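Local coordinates for vacuolar-sorting protein BRO1 (Saccharomyces cerevisiae, PDB 1ZB1) that sorts cargo proteins into the intralumenal vesicles of multivesicular bodies and recruits the deubiquitinase DOA4 to endosomes, with this chain comprising its Bro1 domain, at residues K245-C250 with K294-E299; L252-S257 with I301-F306; S176-F181 with H226-E231. All blocks are in the same frame, centred on the assembly; numbering follows the deposited sequence.

Interaction 1. Residues K245-C250 with K294-E299; sequences KTTVTC and KTWLVE
The indole of W296 presents its pyrrole edge to the helix at K245-C250: T246 OG1 lies at that edge, near the ring plane and 3.4 Å from W296 CD1, and a water sits in the same plane. One face of the ring carries the methyl group T295 CG2 from its own segment, placed toward the rim, and K243, just before the helical segment, makes a cation-pi contact with the indole. With chi1 at -46°, CG of W296 sits beside the backbone N, and the CD1-NE1 side of the ring comes to the two threonine hydroxyls, T247 OG1 obliquely.

Two waters carry the polar part of the interface. The first accepts from W296 NE1 at 2.9 Å and also bonds T246 OG1. The second accepts from the backbone N of W296 at 2.8 Å and bonds T247 OG1. Threonine suits both places by its hydroxyl, which serves a water; at T247 the methyl packs as well, CG2, anti to the backbone N, reaching L297 CD1 at 4.0 Å.

One turn further on the contact is made by packing. C250 SG, anti to the backbone N (chi1 -175°), points at the loop and touches K294 CA at 3.7 Å and L297 CD1 at 3.8 Å. The small, polarisable thiol lets the loop backbone come close, and C250 and K294 have their CA atoms 5.8 Å apart. The long chain of K294 leads away, so that only its near end lines the helix.

Residues 294-299 belong to the connection between helices 275-290 and 303-322, which here lies against helix 242-269. F303 at the start of helix 303-322 packs on C250, K294 and L297, while helix 208-230 adjoins helix 242-269 through K245 and V248.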
loop_
_atom_site.group_PDB
_atom_site.type_symbol
_atom_site.label_atom_id
_atom_site.label_comp_id
_atom_site.label_asym_id
_atom_site.label_seq_id
_atom_site.Cartn_x
_atom_site.Cartn_y
_atom_site.Cartn_z
ATOM N N LYS A 245 -14.552 2.083 -1.135
ATOM C CA LYS A 245 -15.390 1.161 -0.381
ATOM C C LYS A 245 -16.092 0.107 -1.242
ATOM O O LYS A 245 -16.041 -1.086 -0.937
ATOM C CB LYS A 245 -16.428 1.945 0.425
ATOM C CG LYS A 245 -17.101 1.137 1.521
ATOM C CD LYS A 245 -18.048 2.001 2.337
ATOM C CE LYS A 245 -18.588 1.242 3.533
ATOM N NZ LYS A 245 -19.279 -0.004 3.104
ATOM N N THR A 246 -16.737 0.539 -2.320
ATOM C CA THR A 246 -17.457 -0.398 -3.174
ATOM C C THR A 246 -16.539 -1.366 -3.914
ATOM O O THR A 246 -16.880 -2.532 -4.098
ATOM C CB THR A 246 -18.345 0.346 -4.198
ATOM O OG1 THR A 246 -17.527 1.134 -5.072
ATOM C CG2 THR A 246 -19.317 1.265 -3.475
ATOM N N THR A 247 -15.368 -0.890 -4.324
ATOM C CA THR A 247 -14.427 -1.740 -5.047
ATOM C C THR A 247 -13.785 -2.809 -4.156
ATOM O O THR A 247 -13.521 -3.926 -4.603
ATOM C CB THR A 247 -13.346 -0.877 -5.722
ATOM O OG1 THR A 247 -13.966 -0.074 -6.733
ATOM C CG2 THR A 247 -12.271 -1.743 -6.360
ATOM N N VAL A 248 -13.544 -2.471 -2.895
ATOM C CA VAL A 248 -12.961 -3.419 -1.958
ATOM C C VAL A 248 -13.965 -4.551 -1.728
ATOM O O VAL A 248 -13.606 -5.732 -1.707
ATOM C CB VAL A 248 -12.621 -2.724 -0.612
ATOM C CG1 VAL A 248 -12.380 -3.764 0.475
ATOM C CG2 VAL A 248 -11.377 -1.851 -0.781
ATOM N N THR A 249 -15.232 -4.185 -1.567
ATOM C CA THR A 249 -16.279 -5.175 -1.346
ATOM C C THR A 249 -16.441 -6.083 -2.566
ATOM O O THR A 249 -16.614 -7.291 -2.431
ATOM C CB THR A 249 -17.630 -4.493 -1.035
ATOM O OG1 THR A 249 -17.506 -3.736 0.177
ATOM C CG2 THR A 249 -18.730 -5.535 -0.868
ATOM N N CYS A 250 -16.375 -5.502 -3.754
ATOM C CA CYS A 250 -16.507 -6.284 -4.973
ATOM C C CYS A 250 -15.368 -7.308 -5.051
ATOM O O CYS A 250 -15.600 -8.506 -5.264
ATOM C CB CYS A 250 -16.470 -5.364 -6.191
ATOM S SG CYS A 250 -16.765 -6.206 -7.764
ATOM N N LYS A 294 -19.767 -3.895 -8.486
ATOM C CA LYS A 294 -18.867 -3.884 -9.643
ATOM C C LYS A 294 -18.697 -2.548 -10.352
ATOM O O LYS A 294 -17.855 -2.414 -11.240
ATOM C CB LYS A 294 -19.350 -4.904 -10.678
ATOM C CG LYS A 294 -20.643 -4.493 -11.395
ATOM C CD LYS A 294 -20.938 -5.413 -12.577
ATOM C CE LYS A 294 -22.137 -4.938 -13.389
ATOM N NZ LYS A 294 -23.422 -5.120 -12.657
ATOM N N THR A 295 -19.497 -1.567 -9.960
ATOM C CA THR A 295 -19.493 -0.242 -10.581
ATOM C C THR A 295 -18.216 0.274 -11.269
ATOM O O THR A 295 -18.248 0.600 -12.456
ATOM C CB THR A 295 -19.969 0.819 -9.568
ATOM O OG1 THR A 295 -21.132 0.330 -8.880
ATOM C CG2 THR A 295 -20.327 2.112 -10.292
ATOM N N TRP A 296 -17.097 0.344 -10.553
ATOM C CA TRP A 296 -15.863 0.871 -11.149
ATOM C C TRP A 296 -14.956 -0.134 -11.857
ATOM O O TRP A 296 -13.968 0.258 -12.478
ATOM C CB TRP A 296 -15.037 1.608 -10.083
ATOM C CG TRP A 296 -15.856 2.542 -9.248
ATOM C CD1 TRP A 296 -16.466 2.257 -8.060
ATOM C CD2 TRP A 296 -16.232 3.883 -9.581
ATOM N NE1 TRP A 296 -17.203 3.337 -7.635
ATOM C CE2 TRP A 296 -17.077 4.349 -8.549
ATOM C CE3 TRP A 296 -15.937 4.737 -10.652
ATOM C CZ2 TRP A 296 -17.635 5.632 -8.558
ATOM C CZ3 TRP A 296 -16.492 6.019 -10.660
ATOM C CH2 TRP A 296 -17.332 6.450 -9.617
ATOM N N LEU A 297 -15.296 -1.416 -11.782
ATOM C CA LEU A 297 -14.471 -2.459 -12.387
ATOM C C LEU A 297 -15.004 -3.072 -13.678
ATOM O O LEU A 297 -14.332 -3.910 -14.281
ATOM C CB LEU A 297 -14.260 -3.580 -11.378
ATOM C CG LEU A 297 -13.516 -3.233 -10.092
ATOM C CD1 LEU A 297 -13.780 -4.310 -9.060
ATOM C CD2 LEU A 297 -12.040 -3.100 -10.374
ATOM N N VAL A 298 -16.199 -2.669 -14.101
ATOM C CA VAL A 298 -16.795 -3.229 -15.314
ATOM C C VAL A 298 -15.854 -3.248 -16.513
ATOM O O VAL A 298 -15.956 -4.125 -17.368
ATOM C CB VAL A 298 -18.101 -2.487 -15.707
ATOM C CG1 VAL A 298 -19.138 -2.656 -14.609
ATOM C CG2 VAL A 298 -17.820 -1.015 -15.961
ATOM N N GLU A 299 -14.930 -2.299 -16.578
ATOM C CA GLU A 299 -13.991 -2.253 -17.696
ATOM C C GLU A 299 -12.682 -2.984 -17.412
ATOM O O GLU A 299 -11.808 -3.057 -18.276
ATOM C CB GLU A 299 -13.687 -0.804 -18.075
ATOM C CG GLU A 299 -14.866 -0.070 -18.694
ATOM C CD GLU A 299 -14.500 1.328 -19.141
ATOM O OE1 GLU A 299 -13.543 1.466 -19.933
ATOM O OE2 GLU A 299 -15.168 2.289 -18.701
HETATM O O HOH W 1 -18.688 4.035 -5.280
HETATM O O HOH W 2 -16.405 -1.147 -8.225
#

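Interaction 2. Residues L252-S257 with I301-F306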
loop_
_atom_site.group_PDB
_atom_site.type_symbol
_atom_site.label_atom_id
_atom_site.label_comp_id
_atom_site.label_asym_id
_atom_site.label_seq_id
_atom_site.Cartn_x
_atom_site.Cartn_y
_atom_site.Cartn_z
ATOM N N LEU A 252 -13.462 -8.599 -2.695
ATOM C CA LEU A 252 -13.506 -9.677 -1.711
ATOM C C LEU A 252 -14.425 -10.815 -2.164
ATOM O O LEU A 252 -14.059 -11.984 -2.054
ATOM C CB LEU A 252 -13.919 -9.142 -0.337
ATOM C CG LEU A 252 -15.365 -8.964 0.104
ATOM C CD1 LEU A 252 -15.979 -10.315 0.453
ATOM C CD2 LEU A 252 -15.382 -8.063 1.342
ATOM N N HIS A 253 -15.607 -10.484 -2.681
ATOM C CA HIS A 253 -16.514 -11.523 -3.163
ATOM C C HIS A 253 -15.982 -12.145 -4.452
ATOM O O HIS A 253 -16.044 -13.357 -4.634
ATOM C CB HIS A 253 -17.913 -10.957 -3.431
ATOM C CG HIS A 253 -18.667 -10.596 -2.192
ATOM N ND1 HIS A 253 -19.004 -11.524 -1.231
ATOM C CD2 HIS A 253 -19.147 -9.408 -1.755
ATOM C CE1 HIS A 253 -19.661 -10.924 -0.255
ATOM N NE2 HIS A 253 -19.761 -9.639 -0.549
ATOM N N PHE A 254 -15.453 -11.316 -5.347
ATOM C CA PHE A 254 -14.935 -11.825 -6.615
ATOM C C PHE A 254 -13.795 -12.827 -6.452
ATOM O O PHE A 254 -13.750 -13.847 -7.146
ATOM C CB PHE A 254 -14.450 -10.688 -7.509
ATOM C CG PHE A 254 -13.921 -11.158 -8.834
ATOM C CD1 PHE A 254 -14.787 -11.643 -9.807
ATOM C CD2 PHE A 254 -12.555 -11.149 -9.098
ATOM C CE1 PHE A 254 -14.302 -12.115 -11.025
ATOM C CE2 PHE A 254 -12.057 -11.617 -10.311
ATOM C CZ PHE A 254 -12.934 -12.102 -11.279
ATOM N N TYR A 255 -12.862 -12.538 -5.551
ATOM C CA TYR A 255 -11.750 -13.450 -5.359
ATOM C C TYR A 255 -12.167 -14.696 -4.589
ATOM O O TYR A 255 -11.590 -15.767 -4.771
ATOM C CB TYR A 255 -10.569 -12.705 -4.720
ATOM C CG TYR A 255 -9.862 -11.867 -5.767
ATOM C CD1 TYR A 255 -9.223 -12.479 -6.847
ATOM C CD2 TYR A 255 -9.911 -10.472 -5.741
ATOM C CE1 TYR A 255 -8.659 -11.728 -7.879
ATOM C CE2 TYR A 255 -9.347 -9.712 -6.772
ATOM C CZ TYR A 255 -8.727 -10.348 -7.836
ATOM O OH TYR A 255 -8.192 -9.615 -8.875
ATOM N N LYS A 256 -13.190 -14.570 -3.754
ATOM C CA LYS A 256 -13.688 -15.733 -3.033
ATOM C C LYS A 256 -14.300 -16.662 -4.092
ATOM O O LYS A 256 -14.143 -17.883 -4.036
ATOM C CB LYS A 256 -14.759 -15.323 -2.021
ATOM C CG LYS A 256 -15.441 -16.497 -1.350
ATOM C CD LYS A 256 -15.153 -16.548 0.137
ATOM C CE LYS A 256 -15.720 -15.335 0.863
ATOM N NZ LYS A 256 -15.520 -15.456 2.335
ATOM N N SER A 257 -14.987 -16.065 -5.061
ATOM C CA SER A 257 -15.610 -16.815 -6.149
ATOM C C SER A 257 -14.551 -17.519 -6.991
ATOM O O SER A 257 -14.680 -18.703 -7.308
ATOM C CB SER A 257 -16.419 -15.878 -7.053
ATOM O OG SER A 257 -16.867 -16.555 -8.221
ATOM N N ILE A 301 -12.770 -6.142 -15.314
ATOM C CA ILE A 301 -13.124 -7.550 -15.148
ATOM C C ILE A 301 -14.350 -7.901 -15.990
ATOM O O ILE A 301 -15.394 -7.259 -15.868
ATOM C CB ILE A 301 -13.459 -7.868 -13.673
ATOM C CG1 ILE A 301 -12.220 -7.664 -12.800
ATOM C CG2 ILE A 301 -13.972 -9.303 -13.546
ATOM C CD1 ILE A 301 -12.494 -7.843 -11.318
ATOM N N ASP A 302 -14.227 -8.927 -16.828
ATOM C CA ASP A 302 -15.337 -9.353 -17.677
ATOM C C ASP A 302 -16.323 -10.187 -16.857
ATOM O O ASP A 302 -16.390 -11.409 -17.002
ATOM C CB ASP A 302 -14.814 -10.186 -18.848
ATOM C CG ASP A 302 -15.864 -10.411 -19.923
ATOM O OD1 ASP A 302 -17.041 -10.663 -19.582
ATOM O OD2 ASP A 302 -15.507 -10.346 -21.117
ATOM N N PHE A 303 -17.089 -9.522 -15.998
ATOM C CA PHE A 303 -18.061 -10.191 -15.140
ATOM C C PHE A 303 -19.041 -11.126 -15.862
ATOM O O PHE A 303 -19.292 -12.240 -15.398
ATOM C CB PHE A 303 -18.850 -9.146 -14.348
ATOM C CG PHE A 303 -18.046 -8.461 -13.277
ATOM C CD1 PHE A 303 -17.890 -9.050 -12.027
ATOM C CD2 PHE A 303 -17.442 -7.233 -13.520
ATOM C CE1 PHE A 303 -17.140 -8.421 -11.026
ATOM C CE2 PHE A 303 -16.690 -6.596 -12.527
ATOM C CZ PHE A 303 -16.542 -7.195 -11.278
ATOM N N ASP A 304 -19.600 -10.675 -16.983
ATOM C CA ASP A 304 -20.554 -11.497 -17.724
ATOM C C ASP A 304 -19.899 -12.723 -18.356
ATOM O O ASP A 304 -20.501 -13.795 -18.406
ATOM C CB ASP A 304 -21.261 -10.669 -18.804
ATOM C CG ASP A 304 -22.124 -9.562 -18.217
ATOM O OD1 ASP A 304 -22.793 -9.808 -17.189
ATOM O OD2 ASP A 304 -22.141 -8.449 -18.788
ATOM N N GLY A 305 -18.668 -12.563 -18.831
ATOM C CA GLY A 305 -17.960 -13.676 -19.437
ATOM C C GLY A 305 -17.621 -14.760 -18.429
ATOM O O GLY A 305 -17.631 -15.948 -18.752
ATOM N N PHE A 306 -17.317 -14.355 -17.199
ATOM C CA PHE A 306 -16.978 -15.311 -16.157
ATOM C C PHE A 306 -18.231 -16.049 -15.693
ATOM O O PHE A 306 -18.176 -17.233 -15.368
ATOM C CB PHE A 306 -16.303 -14.594 -14.976
ATOM C CG PHE A 306 -15.862 -15.518 -13.875
ATOM C CD1 PHE A 306 -15.050 -16.619 -14.152
ATOM C CD2 PHE A 306 -16.256 -15.291 -12.560
ATOM C CE1 PHE A 306 -14.639 -17.483 -13.135
ATOM C CE2 PHE A 306 -15.854 -16.145 -11.534
ATOM C CZ PHE A 306 -15.044 -17.247 -11.821
#
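F254 and F306 both hold CG anti to the backbone N (chi1 -179° and -177°), which turns each ring toward the other segment; F303, with CG anti to the carbonyl carbon (chi1 -71°), swings its ring in beside them. The three form an aromatic cluster joining helix 242-269 to the first turn of helix 303-322 in the largely helical Bro1 domain. F254 directs its edge to the face of F306 in an offset edge-to-face pair, centroids 5.9 Å apart, and meets F303 obliquely.

I301 comes tip to tip with F254. Its CD1 lies over one face of the F254 ring in a CH-pi contact, 4.1 Å from the centroid, while its CG2 touches F254 CZ at 3.7 Å and also lies over the centre of the F303 ring. A beta-branched residue suits this place because its two arms serve two rings at once. M6, near the chain's start, adds cover on F254 and I301.

D302 is the N-cap of helix 303-322, its carboxylate accepting from G305 N. Small S257 admits the F306 edge, with S257 OG near the ring plane, 3.5 Å from F306 CE2.

Interaction 3. Residues S176-F181 with H226-E231; sequences SENTRF and HDFMKE
Helices 176-181 and 226-230 run roughly antiparallel, at 145° with their axes 11.1 Å apart, and F181 and F228 have the nearest CA atoms, 7.2 Å from each other. This wide separation suits large side chains; both phenylalanines hold CG anti to the backbone N and reach across. Their planes are only 28° from parallel, but the rings are slid so far apart that they barely overlap; the CD2-CE2 side of F228 lies against F181 CB, CG and CD1, closest at F181 CD1 to F228 CD2, 3.4 Å.

The far end of the F228 ring enters the first turn of the partner helix. Its CZ lies 3.7 Å from E177 O and equally far from N178 OD1, which stands at the ring edge near its plane, while the amide is turned 81° from the ring. N178 ND2 is held by V172 O, which helps to orient the amide. At the tip of the F181 ring, by CE1 and CZ, flexible M229 makes an oblique Met-aromatic contact, SD 4.8 Å from the ring centroid. Helices 176-198 and 208-230 thus pack antiparallel through aromatic side chains, consistent with the TPR-like helical array of the Bro1 domain.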
loop_
_atom_site.group_PDB
_atom_site.type_symbol
_atom_site.label_atom_id
_atom_site.label_comp_id
_atom_site.label_asym_id
_atom_site.label_seq_id
_atom_site.Cartn_x
_atom_site.Cartn_y
_atom_site.Cartn_z
ATOM N N SER A 176 -2.746 6.168 13.512
ATOM C CA SER A 176 -2.400 4.748 13.428
ATOM C C SER A 176 -3.391 3.857 12.674
ATOM O O SER A 176 -2.984 2.971 11.921
ATOM C CB SER A 176 -2.175 4.184 14.839
ATOM O OG SER A 176 -1.763 2.827 14.776
ATOM N N GLU A 177 -4.685 4.078 12.864
ATOM C CA GLU A 177 -5.671 3.245 12.178
ATOM C C GLU A 177 -5.755 3.533 10.676
ATOM O O GLU A 177 -6.102 2.650 9.884
ATOM C CB GLU A 177 -7.058 3.387 12.828
ATOM C CG GLU A 177 -7.660 4.789 12.820
ATOM C CD GLU A 177 -7.076 5.717 13.885
ATOM O OE1 GLU A 177 -7.568 6.865 13.989
ATOM O OE2 GLU A 177 -6.140 5.312 14.611
ATOM N N ASN A 178 -5.419 4.756 10.275
ATOM C CA ASN A 178 -5.477 5.096 8.860
ATOM C C ASN A 178 -4.253 4.599 8.095
ATOM O O ASN A 178 -4.366 4.200 6.939
ATOM C CB ASN A 178 -5.673 6.602 8.677
ATOM C CG ASN A 178 -7.036 7.068 9.169
ATOM O OD1 ASN A 178 -8.023 6.340 9.059
ATOM N ND2 ASN A 178 -7.098 8.287 9.698
ATOM N N THR A 179 -3.085 4.606 8.729
ATOM C CA THR A 179 -1.896 4.099 8.054
ATOM C C THR A 179 -1.968 2.571 8.010
ATOM O O THR A 179 -1.422 1.937 7.105
ATOM C CB THR A 179 -0.595 4.563 8.751
ATOM O OG1 THR A 179 -0.736 4.465 10.173
ATOM C CG2 THR A 179 -0.276 6.009 8.347
ATOM N N ARG A 180 -2.658 1.975 8.980
ATOM C CA ARG A 180 -2.819 0.521 8.997
ATOM C C ARG A 180 -3.714 0.142 7.802
ATOM O O ARG A 180 -3.466 -0.846 7.095
ATOM C CB ARG A 180 -3.483 0.078 10.306
ATOM C CG ARG A 180 -3.738 -1.418 10.419
ATOM C CD ARG A 180 -2.685 -2.086 11.288
ATOM N NE ARG A 180 -1.554 -2.582 10.513
ATOM C CZ ARG A 180 -0.362 -2.867 11.026
ATOM N NH1 ARG A 180 -0.130 -2.699 12.321
ATOM N NH2 ARG A 180 0.597 -3.334 10.241
ATOM N N PHE A 181 -4.754 0.942 7.586
ATOM C CA PHE A 181 -5.685 0.728 6.478
ATOM C C PHE A 181 -4.903 0.806 5.168
ATOM O O PHE A 181 -5.028 -0.062 4.304
ATOM C CB PHE A 181 -6.794 1.798 6.518
ATOM C CG PHE A 181 -7.672 1.836 5.294
ATOM C CD1 PHE A 181 -8.448 0.734 4.932
ATOM C CD2 PHE A 181 -7.730 2.983 4.502
ATOM C CE1 PHE A 181 -9.266 0.774 3.801
ATOM C CE2 PHE A 181 -8.545 3.035 3.368
ATOM C CZ PHE A 181 -9.315 1.925 3.017
ATOM N N HIS A 226 -12.270 -4.158 4.062
ATOM C CA HIS A 226 -13.724 -4.116 4.118
ATOM C C HIS A 226 -14.155 -3.890 5.565
ATOM O O HIS A 226 -14.939 -2.988 5.851
ATOM C CB HIS A 226 -14.301 -5.447 3.617
ATOM C CG HIS A 226 -15.785 -5.559 3.771
ATOM N ND1 HIS A 226 -16.670 -5.114 2.815
ATOM C CD2 HIS A 226 -16.540 -6.041 4.787
ATOM C CE1 HIS A 226 -17.907 -5.318 3.232
ATOM N NE2 HIS A 226 -17.855 -5.880 4.428
ATOM N N ASP A 227 -13.638 -4.719 6.469
ATOM C CA ASP A 227 -13.977 -4.628 7.889
ATOM C C ASP A 227 -13.680 -3.265 8.499
ATOM O O ASP A 227 -14.426 -2.789 9.354
ATOM C CB ASP A 227 -13.248 -5.714 8.694
ATOM C CG ASP A 227 -13.807 -7.107 8.444
ATOM O OD1 ASP A 227 -14.885 -7.223 7.819
ATOM O OD2 ASP A 227 -13.170 -8.090 8.882
ATOM N N PHE A 228 -12.593 -2.634 8.069
ATOM C CA PHE A 228 -12.242 -1.323 8.598
ATOM C C PHE A 228 -13.231 -0.253 8.154
ATOM O O PHE A 228 -13.609 0.613 8.940
ATOM C CB PHE A 228 -10.843 -0.914 8.148
ATOM C CG PHE A 228 -10.443 0.460 8.608
ATOM C CD1 PHE A 228 -10.200 0.714 9.953
ATOM C CD2 PHE A 228 -10.320 1.504 7.698
ATOM C CE1 PHE A 228 -9.837 1.988 10.384
ATOM C CE2 PHE A 228 -9.959 2.782 8.120
ATOM C CZ PHE A 228 -9.717 3.023 9.466
ATOM N N MET A 229 -13.648 -0.321 6.893
ATOM C CA MET A 229 -14.576 0.653 6.330
ATOM C C MET A 229 -16.029 0.382 6.723
ATOM O O MET A 229 -16.908 1.206 6.476
ATOM C CB MET A 229 -14.450 0.659 4.804
ATOM C CG MET A 229 -13.021 0.811 4.302
ATOM S SD MET A 229 -12.869 0.554 2.522
ATOM C CE MET A 229 -13.075 2.225 1.963
ATOM N N LYS A 230 -16.275 -0.778 7.327
ATOM C CA LYS A 230 -17.621 -1.155 7.752
ATOM C C LYS A 230 -18.008 -0.461 9.057
ATOM O O LYS A 230 -19.164 -0.079 9.249
ATOM C CB LYS A 230 -17.715 -2.671 7.936
ATOM C CG LYS A 230 -19.059 -3.143 8.469
ATOM C CD LYS A 230 -19.077 -4.647 8.703
ATOM C CE LYS A 230 -18.899 -5.416 7.401
ATOM N NZ LYS A 230 -18.931 -6.891 7.615
ATOM N N GLU A 231 -17.035 -0.303 9.950
ATOM C CA GLU A 231 -17.271 0.348 11.236
ATOM C C GLU A 231 -17.774 1.772 11.008
ATOM O O GLU A 231 -18.282 2.421 11.923
ATOM C CB GLU A 231 -15.981 0.374 12.059
ATOM C CG GLU A 231 -14.895 1.265 11.480
ATOM C CD GLU A 231 -13.572 1.141 12.217
ATOM O OE1 GLU A 231 -12.639 1.910 11.892
ATOM O OE2 GLU A 231 -13.463 0.273 13.112
#

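Helix 242-269 supplies one side of both interaction 1 and interaction 2, whose centres are about 10 Å apart, and F303 takes part in both. Interaction 3 lies nearer the middle of the chain, its centre about 13 Å from the chain's centre, and joins helices 176-198 and 208-230; a probable hydrogen bond between T249 OG1 and H226 ND1, together with L252 against H226, ties it to the other two. The chemistry follows the place. Interaction 1, partly buried at a loop, mixes water bridges with packing; interaction 2, the most buried, is an aromatic and aliphatic cluster; interaction 3 packs phenylalanines and a methionine with no hydrogen bond across its two segments.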